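Local atomic coordinates of erythrocyte binding antigen 140 (Plasmodium falciparum, PDB entry 4GF2), a protein that probably binds sialic acid-bearing glycophorin C on red blood cells during parasite invasion, this chain being the receptor-binding region with two Duffy binding-like domains. Residues A[286-291]-A[364-369]; A[294-297]-A[302-305]; A[312-317]-A[372-377]. The protein carries 3 engineered substitutions. One frame throughout, in Å; residues are numbered along the deposited sequence.

Contact 1: A[286-291]-A[364-369]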
loop_
_atom_site.group_PDB
_atom_site.type_symbol
_atom_site.label_atom_id
_atom_site.label_comp_id
_atom_site.label_asym_id
_atom_site.label_seq_id
_atom_site.Cartn_x
_atom_site.Cartn_y
_atom_site.Cartn_z
ATOM N N THR A 286 -6.144 -9.581 4.051
ATOM C CA THR A 286 -7.278 -10.457 3.783
ATOM C C THR A 286 -8.560 -9.971 4.467
ATOM O O THR A 286 -9.612 -9.895 3.837
ATOM C CB THR A 286 -6.978 -11.901 4.223
ATOM O OG1 THR A 286 -5.835 -12.388 3.510
ATOM C CG2 THR A 286 -8.168 -12.807 3.943
ATOM N N ILE A 287 -8.475 -9.637 5.751
ATOM C CA ILE A 287 -9.659 -9.200 6.487
ATOM C C ILE A 287 -10.113 -7.819 6.016
ATOM O O ILE A 287 -11.311 -7.555 5.902
ATOM C CB ILE A 287 -9.423 -9.172 8.010
ATOM C CG1 ILE A 287 -8.954 -10.546 8.496
ATOM C CG2 ILE A 287 -10.703 -8.778 8.732
ATOM C CD1 ILE A 287 -8.873 -10.677 10.010
ATOM N N ILE A 288 -9.157 -6.942 5.736
ATOM C CA ILE A 288 -9.490 -5.612 5.251
ATOM C C ILE A 288 -10.324 -5.724 3.982
ATOM O O ILE A 288 -11.288 -4.983 3.790
ATOM C CB ILE A 288 -8.232 -4.781 4.959
ATOM C CG1 ILE A 288 -7.505 -4.442 6.262
ATOM C CG2 ILE A 288 -8.601 -3.491 4.238
ATOM C CD1 ILE A 288 -6.123 -3.838 6.060
ATOM N N LYS A 289 -9.951 -6.663 3.120
ATOM C CA LYS A 289 -10.640 -6.838 1.849
ATOM C C LYS A 289 -12.052 -7.358 2.075
ATOM O O LYS A 289 -12.981 -6.978 1.366
ATOM C CB LYS A 289 -9.865 -7.786 0.938
ATOM C CG LYS A 289 -8.616 -7.175 0.332
ATOM C CD LYS A 289 -7.979 -8.123 -0.675
ATOM C CE LYS A 289 -6.680 -7.562 -1.236
ATOM N NZ LYS A 289 -6.085 -8.464 -2.268
ATOM N N SER A 290 -12.208 -8.225 3.070
ATOM C CA SER A 290 -13.522 -8.748 3.425
ATOM C C SER A 290 -14.422 -7.624 3.932
ATOM O O SER A 290 -15.570 -7.497 3.505
ATOM C CB SER A 290 -13.393 -9.835 4.491
ATOM O OG SER A 290 -14.664 -10.361 4.834
ATOM N N PHE A 291 -13.884 -6.807 4.837
ATOM C CA PHE A 291 -14.635 -5.717 5.452
ATOM C C PHE A 291 -14.985 -4.596 4.477
ATOM O O PHE A 291 -15.982 -3.900 4.662
ATOM C CB PHE A 291 -13.843 -5.128 6.623
ATOM C CG PHE A 291 -14.063 -5.841 7.927
ATOM C CD1 PHE A 291 -13.649 -7.150 8.099
ATOM C CD2 PHE A 291 -14.672 -5.192 8.986
ATOM C CE1 PHE A 291 -13.848 -7.802 9.303
ATOM C CE2 PHE A 291 -14.875 -5.839 10.192
ATOM C CZ PHE A 291 -14.460 -7.143 10.351
ATOM N N TYR A 364 1.464 1.138 6.231
ATOM C CA TYR A 364 0.952 1.863 7.380
ATOM C C TYR A 364 -0.573 1.856 7.368
ATOM O O TYR A 364 -1.208 1.609 8.392
ATOM C CB TYR A 364 1.479 3.295 7.395
ATOM C CG TYR A 364 1.119 4.027 8.658
ATOM C CD1 TYR A 364 -0.076 4.718 8.757
ATOM C CD2 TYR A 364 1.960 4.007 9.763
ATOM C CE1 TYR A 364 -0.421 5.380 9.913
ATOM C CE2 TYR A 364 1.623 4.669 10.928
ATOM C CZ TYR A 364 0.429 5.356 10.995
ATOM O OH TYR A 364 0.071 6.020 12.145
ATOM N N LYS A 365 -1.155 2.122 6.203
ATOM C CA LYS A 365 -2.603 2.121 6.051
ATOM C C LYS A 365 -3.140 0.737 6.402
ATOM O O LYS A 365 -4.092 0.593 7.172
ATOM C CB LYS A 365 -2.973 2.488 4.615
ATOM C CG LYS A 365 -4.465 2.558 4.341
ATOM C CD LYS A 365 -4.743 2.819 2.865
ATOM C CE LYS A 365 -6.238 2.874 2.579
ATOM N NZ LYS A 365 -6.521 3.097 1.133
ATOM N N GLU A 366 -2.501 -0.283 5.845
ATOM C CA GLU A 366 -2.903 -1.659 6.075
ATOM C C GLU A 366 -2.864 -1.992 7.568
ATOM O O GLU A 366 -3.760 -2.666 8.081
ATOM C CB GLU A 366 -1.998 -2.594 5.275
ATOM C CG GLU A 366 -2.362 -4.051 5.368
ATOM C CD GLU A 366 -1.541 -4.913 4.423
ATOM O OE1 GLU A 366 -1.069 -4.390 3.391
ATOM O OE2 GLU A 366 -1.367 -6.113 4.718
ATOM N N HIS A 367 -1.844 -1.504 8.272
ATOM C CA HIS A 367 -1.746 -1.750 9.706
ATOM C C HIS A 367 -2.847 -1.040 10.489
ATOM O O HIS A 367 -3.426 -1.607 11.417
ATOM C CB HIS A 367 -0.391 -1.309 10.251
ATOM C CG HIS A 367 -0.244 -1.531 11.723
ATOM N ND1 HIS A 367 0.452 -2.599 12.249
ATOM C CD2 HIS A 367 -0.727 -0.838 12.783
ATOM C CE1 HIS A 367 0.398 -2.550 13.569
ATOM N NE2 HIS A 367 -0.312 -1.492 13.918
ATOM N N LEU A 368 -3.124 0.207 10.130
ATOM C CA LEU A 368 -4.121 0.988 10.848
ATOM C C LEU A 368 -5.495 0.350 10.722
ATOM O O LEU A 368 -6.227 0.223 11.701
ATOM C CB LEU A 368 -4.162 2.415 10.312
ATOM C CG LEU A 368 -5.247 3.288 10.936
ATOM C CD1 LEU A 368 -5.071 3.324 12.442
ATOM C CD2 LEU A 368 -5.212 4.688 10.346
ATOM N N LEU A 369 -5.844 -0.052 9.508
ATOM C CA LEU A 369 -7.132 -0.676 9.264
ATOM C C LEU A 369 -7.232 -1.995 10.022
ATOM O O LEU A 369 -8.307 -2.370 10.492
ATOM C CB LEU A 369 -7.332 -0.896 7.766
ATOM C CG LEU A 369 -7.363 0.388 6.935
ATOM C CD1 LEU A 369 -7.328 0.067 5.450
ATOM C CD2 LEU A 369 -8.593 1.209 7.274
#
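I288 reaches across from helix 285-293 to E366 and L369 of helix 361-382, a helix-to-helix contact in a mainly helical, disulfide-bonded fold; 364-369 lies in the second Duffy binding family region, and helix 285-293 packs against it. One side chain carries the first helix's whole share. The tight part lies at the end of I288: its CD1 sits 3.3 Å from the carbonyl O of E366 and 3.6 Å from CB of L369. With CG1 anti to the carbonyl carbon (chi1 -69°) and chi2 at 170°, the torsions extend CD1 away from its own backbone to meet the other helix; the closest CA pair, I288 and L369, is 6.8 Å apart. The shorter branch, CG2, meets CD1 of L369 more loosely at 4.0 Å, and the two side chains cross at about a right angle. A beta-branched isoleucine suits the place because both branches find leucine carbons: CG1 and CD1 reach L369 CB, while CG2 and CD1 reach its CD1.

Toward the more open side stands E366, partly exposed. Its extended chain lends only aliphatic CG to the contact, while the carboxylate goes elsewhere: OE1 forms a salt bridge with R216, and OE2 accepts a hydrogen bond from T284, just ahead of helix 285-293. Glutamate therefore does two jobs here, apolar at its root and anionic at its end. Where the two meet, E366 CG lies 3.8 Å from I288 CD1.

Contact 2: A[294-297]-A[302-305]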
loop_
_atom_site.group_PDB
_atom_site.type_symbol
_atom_site.label_atom_id
_atom_site.label_comp_id
_atom_site.label_asym_id
_atom_site.label_seq_id
_atom_site.Cartn_x
_atom_site.Cartn_y
_atom_site.Cartn_z
ATOM N N GLY A 294 -15.728 -7.606 0.661
ATOM C CA GLY A 294 -16.144 -8.996 0.729
ATOM C C GLY A 294 -17.317 -9.239 1.658
ATOM O O GLY A 294 -18.111 -8.332 1.913
ATOM N N PRO A 295 -17.430 -10.474 2.171
ATOM C CA PRO A 295 -18.529 -10.915 3.041
ATOM C C PRO A 295 -18.793 -9.985 4.225
ATOM O O PRO A 295 -19.928 -9.552 4.421
ATOM C CB PRO A 295 -18.049 -12.280 3.539
ATOM C CG PRO A 295 -17.146 -12.772 2.469
ATOM C CD PRO A 295 -16.460 -11.555 1.925
ATOM N N ALA A 296 -17.759 -9.688 5.003
ATOM C CA ALA A 296 -17.913 -8.868 6.200
ATOM C C ALA A 296 -18.620 -7.551 5.892
ATOM O O ALA A 296 -19.345 -7.014 6.731
ATOM C CB ALA A 296 -16.558 -8.604 6.830
ATOM N N LYS A 297 -18.416 -7.044 4.682
ATOM C CA LYS A 297 -18.960 -5.752 4.283
ATOM C C LYS A 297 -20.471 -5.663 4.493
ATOM O O LYS A 297 -20.974 -4.655 4.986
ATOM C CB LYS A 297 -18.627 -5.474 2.816
ATOM C CG LYS A 297 -19.084 -4.113 2.319
ATOM C CD LYS A 297 -18.861 -3.979 0.824
ATOM C CE LYS A 297 -19.388 -2.657 0.296
ATOM N NZ LYS A 297 -19.186 -2.524 -1.173
ATOM N N ILE A 302 -20.683 -12.158 10.065
ATOM C CA ILE A 302 -19.363 -12.518 9.564
ATOM C C ILE A 302 -18.324 -11.505 10.027
ATOM O O ILE A 302 -17.259 -11.874 10.522
ATOM C CB ILE A 302 -19.347 -12.601 8.032
ATOM C CG1 ILE A 302 -20.338 -13.668 7.557
ATOM C CG2 ILE A 302 -17.942 -12.915 7.534
ATOM C CD1 ILE A 302 -20.498 -13.736 6.051
ATOM N N ALA A 303 -18.641 -10.225 9.872
ATOM C CA ALA A 303 -17.751 -9.167 10.329
ATOM C C ALA A 303 -17.467 -9.306 11.823
ATOM O O ALA A 303 -16.420 -8.871 12.302
ATOM C CB ALA A 303 -18.349 -7.806 10.029
ATOM N N SER A 304 -18.394 -9.921 12.555
ATOM C CA SER A 304 -18.255 -10.057 14.005
ATOM C C SER A 304 -17.443 -11.287 14.409
ATOM O O SER A 304 -16.849 -11.316 15.486
ATOM C CB SER A 304 -19.632 -10.119 14.672
ATOM O OG SER A 304 -20.340 -8.903 14.504
ATOM N N GLN A 305 -17.425 -12.306 13.555
ATOM C CA GLN A 305 -16.722 -13.544 13.875
ATOM C C GLN A 305 -15.214 -13.315 13.894
ATOM O O GLN A 305 -14.642 -12.804 12.936
ATOM C CB GLN A 305 -17.089 -14.649 12.880
ATOM C CG GLN A 305 -16.524 -16.016 13.248
ATOM C CD GLN A 305 -17.141 -17.148 12.445
ATOM O OE1 GLN A 305 -18.294 -17.068 12.022
ATOM N NE2 GLN A 305 -16.371 -18.209 12.231
#
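P295 and A296 pack against I302 and A303 where the turn after helix 285-293, held by a hydrogen bond from K297 N to G294 O, lies on the short helix 300-304. The backbones come very close: the CA atoms of A296 and A303 are 4.1 Å apart, a spacing that small side chains permit. No hydrogen bond joins the two segments; van der Waals contact does.

I302 offers both of its branches to the other segment. Its CB points toward 294-297 and divides. CG2, anti to the backbone N, faces two neighbours on one side, 4.0 Å from P295 CB and 4.1 Å from the amide N of A296. CG1 serves as the spacer of the other branch; anti to the carbonyl carbon (chi1 -60°) and followed by an extended chi2 of 174°, it delivers CD1 to P295 CB at 3.8 Å. Both branches thus converge on the same proline carbon. I302 and P295 are exposed, so this pair forms the outer rim of the contact. Proline suits the start of the turn: its fixed phi fits the helical backbone angles there, the missing N-H costs little in a first turn, and its ring offers a rigid apolar surface.

Deeper in, the two alanines are buried. A296 CB lies 3.7 Å from A303 CA and 3.8 Å from A303 CB, and both methyls also touch F291 of the preceding helix. The amide of A296 is hydrogen-bonded to S290 OG, which ties the start of the turn to helix 285-293, and the backbone O of A303 accepts from Q377 of helix 361-382. From the helix, A303 CB approaches the carbonyl O of A296 at 3.5 Å.

Contact 3: A[312-317]-A[372-377]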
loop_
_atom_site.group_PDB
_atom_site.type_symbol
_atom_site.label_atom_id
_atom_site.label_comp_id
_atom_site.label_asym_id
_atom_site.label_seq_id
_atom_site.Cartn_x
_atom_site.Cartn_y
_atom_site.Cartn_z
ATOM N N ARG A 312 -4.108 -12.825 17.362
ATOM C CA ARG A 312 -2.904 -12.885 18.173
ATOM C C ARG A 312 -1.658 -12.711 17.311
ATOM O O ARG A 312 -0.598 -12.341 17.807
ATOM C CB ARG A 312 -2.871 -14.191 18.966
ATOM C CG ARG A 312 -3.966 -14.239 20.023
ATOM C CD ARG A 312 -4.047 -15.575 20.730
ATOM N NE ARG A 312 -5.074 -15.563 21.770
ATOM C CZ ARG A 312 -5.439 -16.624 22.480
ATOM N NH1 ARG A 312 -4.866 -17.803 22.271
ATOM N NH2 ARG A 312 -6.384 -16.508 23.403
ATOM N N GLY A 313 -1.791 -12.964 16.014
ATOM C CA GLY A 313 -0.708 -12.694 15.091
ATOM C C GLY A 313 -0.479 -11.198 15.014
ATOM O O GLY A 313 0.655 -10.719 15.076
ATOM N N PHE A 314 -1.575 -10.456 14.899
ATOM C CA PHE A 314 -1.516 -9.004 14.800
ATOM C C PHE A 314 -1.002 -8.366 16.090
ATOM O O PHE A 314 -0.453 -7.265 16.066
ATOM C CB PHE A 314 -2.896 -8.449 14.461
ATOM C CG PHE A 314 -2.899 -6.981 14.185
ATOM C CD1 PHE A 314 -2.549 -6.500 12.939
ATOM C CD2 PHE A 314 -3.254 -6.080 15.175
ATOM C CE1 PHE A 314 -2.554 -5.145 12.682
ATOM C CE2 PHE A 314 -3.260 -4.730 14.922
ATOM C CZ PHE A 314 -2.908 -4.260 13.674
ATOM N N GLY A 315 -1.188 -9.052 17.212
ATOM C CA GLY A 315 -0.638 -8.604 18.478
ATOM C C GLY A 315 -1.667 -8.058 19.451
ATOM O O GLY A 315 -1.343 -7.230 20.302
ATOM N N CYS A 316 -2.907 -8.519 19.331
ATOM C CA CYS A 316 -3.954 -8.136 20.271
ATOM C C CYS A 316 -4.661 -9.361 20.844
ATOM O O CYS A 316 -4.484 -10.475 20.361
ATOM C CB CYS A 316 -4.966 -7.220 19.588
ATOM S SG CYS A 316 -4.281 -5.640 19.077
ATOM N N ASN A 317 -5.471 -9.144 21.872
ATOM C CA ASN A 317 -6.189 -10.232 22.516
ATOM C C ASN A 317 -7.572 -9.762 22.953
ATOM O O ASN A 317 -7.862 -8.566 22.937
ATOM C CB ASN A 317 -5.396 -10.741 23.721
ATOM C CG ASN A 317 -5.863 -12.105 24.197
ATOM O OD1 ASN A 317 -6.197 -12.978 23.394
ATOM N ND2 ASN A 317 -5.891 -12.292 25.510
ATOM N N SER A 372 -7.961 -1.213 13.584
ATOM C CA SER A 372 -9.330 -0.713 13.656
ATOM C C SER A 372 -10.336 -1.857 13.611
ATOM O O SER A 372 -11.332 -1.859 14.344
ATOM C CB SER A 372 -9.604 0.251 12.503
ATOM O OG SER A 372 -8.769 1.393 12.580
ATOM N N ILE A 373 -10.075 -2.829 12.746
ATOM C CA ILE A 373 -10.969 -3.970 12.609
ATOM C C ILE A 373 -11.006 -4.798 13.894
ATOM O O ILE A 373 -12.079 -5.081 14.426
ATOM C CB ILE A 373 -10.578 -4.841 11.402
ATOM C CG1 ILE A 373 -10.980 -4.130 10.110
ATOM C CG2 ILE A 373 -11.256 -6.203 11.468
ATOM C CD1 ILE A 373 -10.443 -4.769 8.855
ATOM N N TYR A 374 -9.838 -5.169 14.406
ATOM C CA TYR A 374 -9.775 -5.986 15.612
ATOM C C TYR A 374 -10.351 -5.253 16.816
ATOM O O TYR A 374 -11.059 -5.845 17.624
ATOM C CB TYR A 374 -8.342 -6.449 15.885
ATOM C CG TYR A 374 -7.835 -7.397 14.826
ATOM C CD1 TYR A 374 -8.472 -8.606 14.595
ATOM C CD2 TYR A 374 -6.731 -7.077 14.046
ATOM C CE1 TYR A 374 -8.023 -9.478 13.622
ATOM C CE2 TYR A 374 -6.276 -7.938 13.066
ATOM C CZ TYR A 374 -6.928 -9.137 12.860
ATOM O OH TYR A 374 -6.474 -9.997 11.890
ATOM N N GLU A 375 -10.063 -3.962 16.935
ATOM C CA GLU A 375 -10.643 -3.181 18.015
ATOM C C GLU A 375 -12.164 -3.293 17.958
ATOM O O GLU A 375 -12.816 -3.523 18.974
ATOM C CB GLU A 375 -10.217 -1.717 17.925
ATOM C CG GLU A 375 -10.850 -0.815 18.978
ATOM C CD GLU A 375 -10.437 -1.175 20.393
ATOM O OE1 GLU A 375 -9.542 -2.031 20.560
ATOM O OE2 GLU A 375 -11.000 -0.591 21.345
ATOM N N ALA A 376 -12.723 -3.151 16.761
ATOM C CA ALA A 376 -14.171 -3.217 16.593
ATOM C C ALA A 376 -14.691 -4.594 16.975
ATOM O O ALA A 376 -15.646 -4.716 17.740
ATOM C CB ALA A 376 -14.561 -2.882 15.165
ATOM N N GLN A 377 -14.056 -5.633 16.444
ATOM C CA GLN A 377 -14.477 -6.997 16.730
ATOM C C GLN A 377 -14.386 -7.290 18.223
ATOM O O GLN A 377 -15.321 -7.824 18.814
ATOM C CB GLN A 377 -13.621 -7.999 15.960
ATOM C CG GLN A 377 -13.938 -8.104 14.482
ATOM C CD GLN A 377 -13.033 -9.098 13.780
ATOM O OE1 GLN A 377 -11.846 -9.189 14.089
ATOM N NE2 GLN A 377 -13.593 -9.860 12.845
#
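F314 and Y374 bring their aromatic rings together where helix 308-314 ends, at a Schellman motif closed by G315, against helix 361-382 of the second Duffy binding family region. The ring centroids are 5.2 Å apart and the planes inclined at 42°, an oblique pairing. CD2 and CE2 of Y374 do the touching: CD2 lies over one face of the F314 ring, toward its rim, and CE2 comes 3.7 Å from F314 CG. F314 CG is anti to its backbone N (chi1 -173°), which swings the ring toward helix 361-382. Large flat side chains suit this buried place because they bridge two helices without needing close backbones.

In the next shell, H367 meets the F314 ring, and Y283 and T284 also touch it. Y374 is held at its far end, where OH is hydrogen-bonded to the backbone O of Y283, so the phenol's polar atom is satisfied within the protein. Farther out, C316 follows the helix end and is fixed by its disulfide to C349. Across the helix end, within 312-317, R312 NE donates to N317 OD1 at 3.3 Å, from above the carbonyl plane.

Helix 361-382, which contacts 1 and 3 share, lies in the second Duffy binding family region: contact 1 uses 364-369 and contact 3 the next turns, 372-377. The centres of contacts 1 and 3 are about 11 Å apart. Those of contacts 1 and 2 are about 13 Å apart, and those of contacts 2 and 3 about 14 Å. Along the chain, 286-291 comes first, then both halves of contact 2, then 312-317, and finally the two segments on the long helix. Contact 2 is therefore local, while the segments of contacts 1 and 3 alternate. F291, on the same helix as I288, touches A296 as well as I373 and Q377 of the long helix. Three successive short helices thereby gather round one long helix that follows them.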